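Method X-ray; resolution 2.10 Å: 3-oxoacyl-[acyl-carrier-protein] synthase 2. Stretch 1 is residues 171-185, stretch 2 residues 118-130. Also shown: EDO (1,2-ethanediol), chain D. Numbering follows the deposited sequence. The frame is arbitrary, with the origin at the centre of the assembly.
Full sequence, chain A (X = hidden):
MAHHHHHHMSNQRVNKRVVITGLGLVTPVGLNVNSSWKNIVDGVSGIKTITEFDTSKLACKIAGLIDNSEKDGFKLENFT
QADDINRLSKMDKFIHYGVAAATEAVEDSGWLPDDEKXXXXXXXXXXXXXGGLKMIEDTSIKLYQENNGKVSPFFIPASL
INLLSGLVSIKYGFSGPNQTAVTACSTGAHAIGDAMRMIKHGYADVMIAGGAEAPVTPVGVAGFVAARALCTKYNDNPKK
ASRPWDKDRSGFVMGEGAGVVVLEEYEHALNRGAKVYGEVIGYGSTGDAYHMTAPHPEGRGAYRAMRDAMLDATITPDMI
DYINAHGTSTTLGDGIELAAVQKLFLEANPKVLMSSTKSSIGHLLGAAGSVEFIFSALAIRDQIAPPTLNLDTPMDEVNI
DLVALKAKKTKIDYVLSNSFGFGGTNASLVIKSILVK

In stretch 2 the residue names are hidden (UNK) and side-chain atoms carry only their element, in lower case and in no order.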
# COMPACT_ATOMS: atom_id res chain seq x y z
N LYS A 171 2.53 -17.40 -9.41
CA LYS A 171 1.66 -18.31 -10.09
C LYS A 171 1.81 -18.17 -11.58
O LYS A 171 1.88 -19.19 -12.28
CB LYS A 171 0.20 -18.04 -9.71
CG LYS A 171 -0.76 -19.08 -10.30
CD LYS A 171 -2.11 -19.11 -9.56
CE LYS A 171 -3.02 -20.21 -10.13
NZ LYS A 171 -4.33 -20.21 -9.42
N TYR A 172 1.82 -16.94 -12.11
CA TYR A 172 1.82 -16.75 -13.56
C TYR A 172 3.16 -16.31 -14.16
O TYR A 172 3.26 -16.10 -15.36
CB TYR A 172 0.69 -15.79 -13.98
CG TYR A 172 -0.65 -16.37 -13.65
CD1 TYR A 172 -1.18 -17.42 -14.41
CD2 TYR A 172 -1.41 -15.88 -12.60
CE1 TYR A 172 -2.42 -17.97 -14.11
CE2 TYR A 172 -2.66 -16.41 -12.31
CZ TYR A 172 -3.15 -17.47 -13.04
OH TYR A 172 -4.38 -17.97 -12.74
N GLY A 173 4.19 -16.17 -13.34
CA GLY A 173 5.44 -15.61 -13.83
C GLY A 173 5.42 -14.10 -14.17
O GLY A 173 6.28 -13.64 -14.91
N PHE A 174 4.49 -13.31 -13.64
CA PHE A 174 4.42 -11.91 -14.01
C PHE A 174 5.53 -11.14 -13.29
O PHE A 174 5.58 -11.10 -12.06
CB PHE A 174 3.07 -11.32 -13.67
CG PHE A 174 1.91 -11.95 -14.38
CD1 PHE A 174 2.03 -12.54 -15.64
CD2 PHE A 174 0.65 -11.88 -13.82
CE1 PHE A 174 0.93 -13.07 -16.31
CE2 PHE A 174 -0.45 -12.43 -14.46
CZ PHE A 174 -0.31 -13.03 -15.72
N SER A 175 6.45 -10.59 -14.07
CA SER A 175 7.71 -10.08 -13.53
C SER A 175 7.90 -8.58 -13.71
O SER A 175 8.99 -8.04 -13.48
CB SER A 175 8.86 -10.86 -14.18
OG SER A 175 8.64 -10.96 -15.57
N GLY A 176 6.83 -7.92 -14.14
CA GLY A 176 6.78 -6.45 -14.14
C GLY A 176 6.64 -5.87 -12.73
O GLY A 176 6.90 -6.56 -11.74
N PRO A 177 6.26 -4.58 -12.63
CA PRO A 177 6.08 -3.96 -11.33
C PRO A 177 5.20 -4.81 -10.40
O PRO A 177 4.15 -5.27 -10.81
CB PRO A 177 5.39 -2.63 -11.64
CG PRO A 177 5.71 -2.34 -13.05
CD PRO A 177 5.89 -3.68 -13.73
N ASN A 178 5.69 -5.01 -9.18
CA ASN A 178 5.05 -5.88 -8.20
C ASN A 178 4.72 -5.02 -6.99
O ASN A 178 5.56 -4.83 -6.11
CB ASN A 178 6.01 -6.99 -7.79
CG ASN A 178 5.30 -8.24 -7.32
OD1 ASN A 178 5.08 -9.16 -8.12
ND2 ASN A 178 4.89 -8.27 -6.00
N GLN A 179 3.52 -4.43 -7.02
CA GLN A 179 3.18 -3.32 -6.14
C GLN A 179 1.77 -3.48 -5.58
O GLN A 179 1.08 -4.47 -5.86
CB GLN A 179 3.39 -1.97 -6.86
CG GLN A 179 4.84 -1.74 -7.32
CD GLN A 179 5.10 -0.41 -8.05
OE1 GLN A 179 5.91 -0.33 -8.96
NE2 GLN A 179 4.43 0.64 -7.63
N THR A 180 1.38 -2.53 -4.75
CA THR A 180 0.09 -2.53 -4.05
C THR A 180 -0.44 -1.10 -3.96
O THR A 180 0.28 -0.13 -4.26
CB THR A 180 0.20 -3.06 -2.59
OG1 THR A 180 0.86 -2.12 -1.74
CG2 THR A 180 0.95 -4.40 -2.53
N ALA A 181 -1.69 -0.99 -3.55
CA ALA A 181 -2.26 0.26 -3.05
C ALA A 181 -2.92 -0.13 -1.74
O ALA A 181 -3.46 -1.25 -1.63
CB ALA A 181 -3.31 0.81 -4.02
N VAL A 182 -2.83 0.75 -0.74
CA VAL A 182 -3.38 0.52 0.57
C VAL A 182 -3.95 1.85 1.03
O VAL A 182 -3.24 2.72 1.52
CB VAL A 182 -2.34 -0.06 1.55
CG1 VAL A 182 -2.93 -0.28 2.92
CG2 VAL A 182 -1.78 -1.41 1.03
N THR A 183 -5.26 2.02 0.86
CA THR A 183 -5.90 3.30 1.17
C THR A 183 -7.26 3.05 1.77
O THR A 183 -8.28 3.61 1.34
CB THR A 183 -6.01 4.18 -0.10
OG1 THR A 183 -6.65 3.43 -1.15
CG2 THR A 183 -4.66 4.64 -0.58
N ALA A 184 -7.26 2.19 2.80
CA ALA A 184 -8.44 1.88 3.54
C ALA A 184 -9.60 1.50 2.61
O ALA A 184 -9.43 0.69 1.73
CB ALA A 184 -8.78 3.06 4.45
N CYS A 185 -10.76 2.12 2.78
CA CYS A 185 -11.93 1.79 1.97
C CYS A 185 -11.89 2.27 0.51
O CYS A 185 -12.81 1.97 -0.27
CB CYS A 185 -13.21 2.24 2.71
SG CYS A 185 -13.37 1.17 4.17
N UNK A 118 6.91 -10.62 -22.53
CA UNK A 118 5.52 -10.43 -22.16
C UNK A 118 5.35 -10.51 -20.65
O UNK A 118 4.56 -9.78 -20.09
c UNK A 118 4.63 -11.47 -22.83
o UNK A 118 4.70 -11.38 -24.24
N UNK A 119 6.07 -11.44 -20.01
CA UNK A 119 5.99 -11.59 -18.53
C UNK A 119 6.56 -10.34 -17.84
O UNK A 119 5.97 -9.83 -16.91
c UNK A 119 6.69 -15.38 -17.98
n UNK A 119 4.95 -18.57 -17.66
c UNK A 119 5.97 -14.10 -18.42
c UNK A 119 6.73 -12.84 -18.08
n UNK A 119 5.74 -16.48 -18.11
n UNK A 119 6.94 -17.87 -16.76
c UNK A 119 5.88 -17.64 -17.51
N UNK A 120 7.65 -9.82 -18.39
CA UNK A 120 8.30 -8.61 -17.88
C UNK A 120 7.47 -7.35 -18.06
O UNK A 120 7.64 -6.40 -17.30
c UNK A 120 10.72 -9.43 -18.05
o UNK A 120 10.49 -10.09 -17.00
c UNK A 120 9.67 -8.42 -18.55
o UNK A 120 11.78 -9.51 -18.72
N UNK A 121 6.53 -7.37 -19.01
CA UNK A 121 5.63 -6.23 -19.24
C UNK A 121 4.26 -6.39 -18.54
O UNK A 121 3.32 -5.64 -18.76
c UNK A 121 7.03 -4.09 -21.16
c UNK A 121 6.74 -5.56 -21.46
n UNK A 121 4.97 -1.14 -22.05
c UNK A 121 5.46 -6.04 -20.76
n UNK A 121 6.84 -1.30 -20.73
n UNK A 121 6.00 -3.20 -21.71
c UNK A 121 5.93 -1.88 -21.49
N UNK A 122 4.18 -7.40 -17.68
CA UNK A 122 2.98 -7.66 -16.92
C UNK A 122 3.26 -7.38 -15.46
O UNK A 122 4.14 -7.99 -14.87
o UNK A 122 2.23 -9.37 -18.47
c UNK A 122 2.52 -9.12 -17.08
c UNK A 122 1.25 -9.32 -16.31
N UNK A 123 2.53 -6.42 -14.90
CA UNK A 123 2.69 -6.02 -13.53
C UNK A 123 1.42 -6.27 -12.73
O UNK A 123 0.41 -6.70 -13.26
N UNK A 124 1.50 -5.95 -11.44
CA UNK A 124 0.39 -6.11 -10.51
C UNK A 124 0.32 -4.92 -9.51
O UNK A 124 1.35 -4.44 -9.02
c UNK A 124 2.39 -8.84 -10.58
c UNK A 124 0.90 -8.70 -10.45
c UNK A 124 0.34 -9.92 -9.72
c UNK A 124 0.54 -7.40 -9.70
N UNK A 125 -0.92 -4.51 -9.21
CA UNK A 125 -1.21 -3.62 -8.09
C UNK A 125 -2.44 -4.19 -7.40
O UNK A 125 -3.60 -3.93 -7.79
c UNK A 125 -1.67 -1.30 -7.26
c UNK A 125 -0.24 -1.61 -9.28
c UNK A 125 -0.36 -0.13 -9.61
c UNK A 125 -1.45 -2.16 -8.51
N UNK A 126 -2.15 -4.98 -6.38
CA UNK A 126 -3.15 -5.69 -5.63
C UNK A 126 -3.02 -5.27 -4.15
O UNK A 126 -1.93 -5.24 -3.59
c UNK A 126 -2.81 -9.20 -7.28
c UNK A 126 -4.74 -7.65 -7.52
c UNK A 126 -3.03 -7.22 -5.80
c UNK A 126 -3.27 -7.77 -7.18
N UNK A 127 -4.14 -4.86 -3.57
CA UNK A 127 -4.11 -4.31 -2.21
C UNK A 127 -5.14 -4.88 -1.27
O UNK A 127 -5.96 -5.74 -1.65
N UNK A 128 -5.06 -4.37 -0.04
CA UNK A 128 -6.02 -4.62 1.02
C UNK A 128 -6.02 -3.40 1.93
O UNK A 128 -5.03 -2.67 1.99
o UNK A 128 -6.64 -6.22 2.74
c UNK A 128 -5.63 -5.87 1.80
N UNK A 129 -7.12 -3.13 2.61
CA UNK A 129 -7.16 -1.99 3.53
C UNK A 129 -6.47 -2.30 4.85
O UNK A 129 -5.69 -1.49 5.38
N UNK A 130 -6.78 -3.49 5.37
CA UNK A 130 -6.24 -3.96 6.64
C UNK A 130 -5.34 -5.16 6.45
O UNK A 130 -4.42 -5.33 7.20
c UNK A 130 -7.34 -4.33 7.64
c UNK A 130 -9.49 -3.44 8.66
c UNK A 130 -6.77 -4.46 9.06
c UNK A 130 -8.39 -3.24 7.63
C1 EDO D . -0.77 -4.37 7.58
O1 EDO D . 0.17 -5.43 7.91
C2 EDO D . -1.96 -4.57 8.47
O2 EDO D . -2.82 -3.46 8.49
O HOH W 1 -5.35 1.28 4.62

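Position 118 carries one carbon and then one oxygen, and it touches nothing on stretch 1: Ser118. Its backbone O belongs to the last turn of a helix.

Position 119 has three carbons, a nitrogen, and a carbon bearing two more nitrogens, the guanidinium of Arg119. The flat group lies with Tyr172 O and Gly173 CA over one face. A CB on Gly173 would sit 2.5 Å from Arg119 NH1, so glycine, also favoured there by positive phi, leaves the arginine room.

Position 120 shows two carbons, the second holding two oxygens; four such atoms could be aspartate or asparagine by shape, but the elements give Asp120. Its OD1 accepts a very short hydrogen bond, 2.5 Å, from Ser175 OG.

Position 121 again ends in a carbon with two nitrogens beyond a chain of three carbons and a nitrogen. Arg121 points away from stretch 1 and finds its partners elsewhere in the structure.

At position 122 the first carbon bears one oxygen and one carbon, the mark of Thr122. Both arms are used: CG2 lies over the face of the Phe174 ring, 3.4 Å from its centroid, while OG1 donates to Ser118 O at 2.9 Å.

Position 123 has no side-chain atoms. Gly123 suits a tight spot, since a CB would stand 2.9 Å from Pro177 O.

Position 124 has four carbons forked at the second, hence Leu124. Its CD1 lies 4.0 Å from Phe174 CB, an apolar contact in a buried setting.

Position 125 also has four carbons, but forked at the first, with one arm two carbons long: Ile125. Its CG2 packs 4.2 Å from Ala181 CB.

Position 126, forked at the second of four carbons, is Leu126; it points away, leaving its backbone to meet stretch 1.

Position 127 is bare. In Gly127 a CB would fall 1.9 Å from Ala181 O.

Position 128, one carbon then one oxygen, is Ser128, pointing away; its backbone O lies 3.3 Å from Val182 CG1.

Position 129 is bare too: Gly129, where a CB would be a tight 3.2 Å from Ala184 O.

Position 130, four carbons forked at the first, is Ile130, turned away.

The contact rests on backbone pairing. Ser175 N donates to Arg119 O (3.0 Å) and Gly176 N to Thr122 O (2.8 Å). Parallel strands follow: Leu124 N donates to Pro177 O (2.8 Å), and Gln179 N to Leu124 O (3.0 Å). Farther on, one water bridges Gly129 O and Ala184 N.

Stretch 2 118-130: SRDRTGLILGSGI
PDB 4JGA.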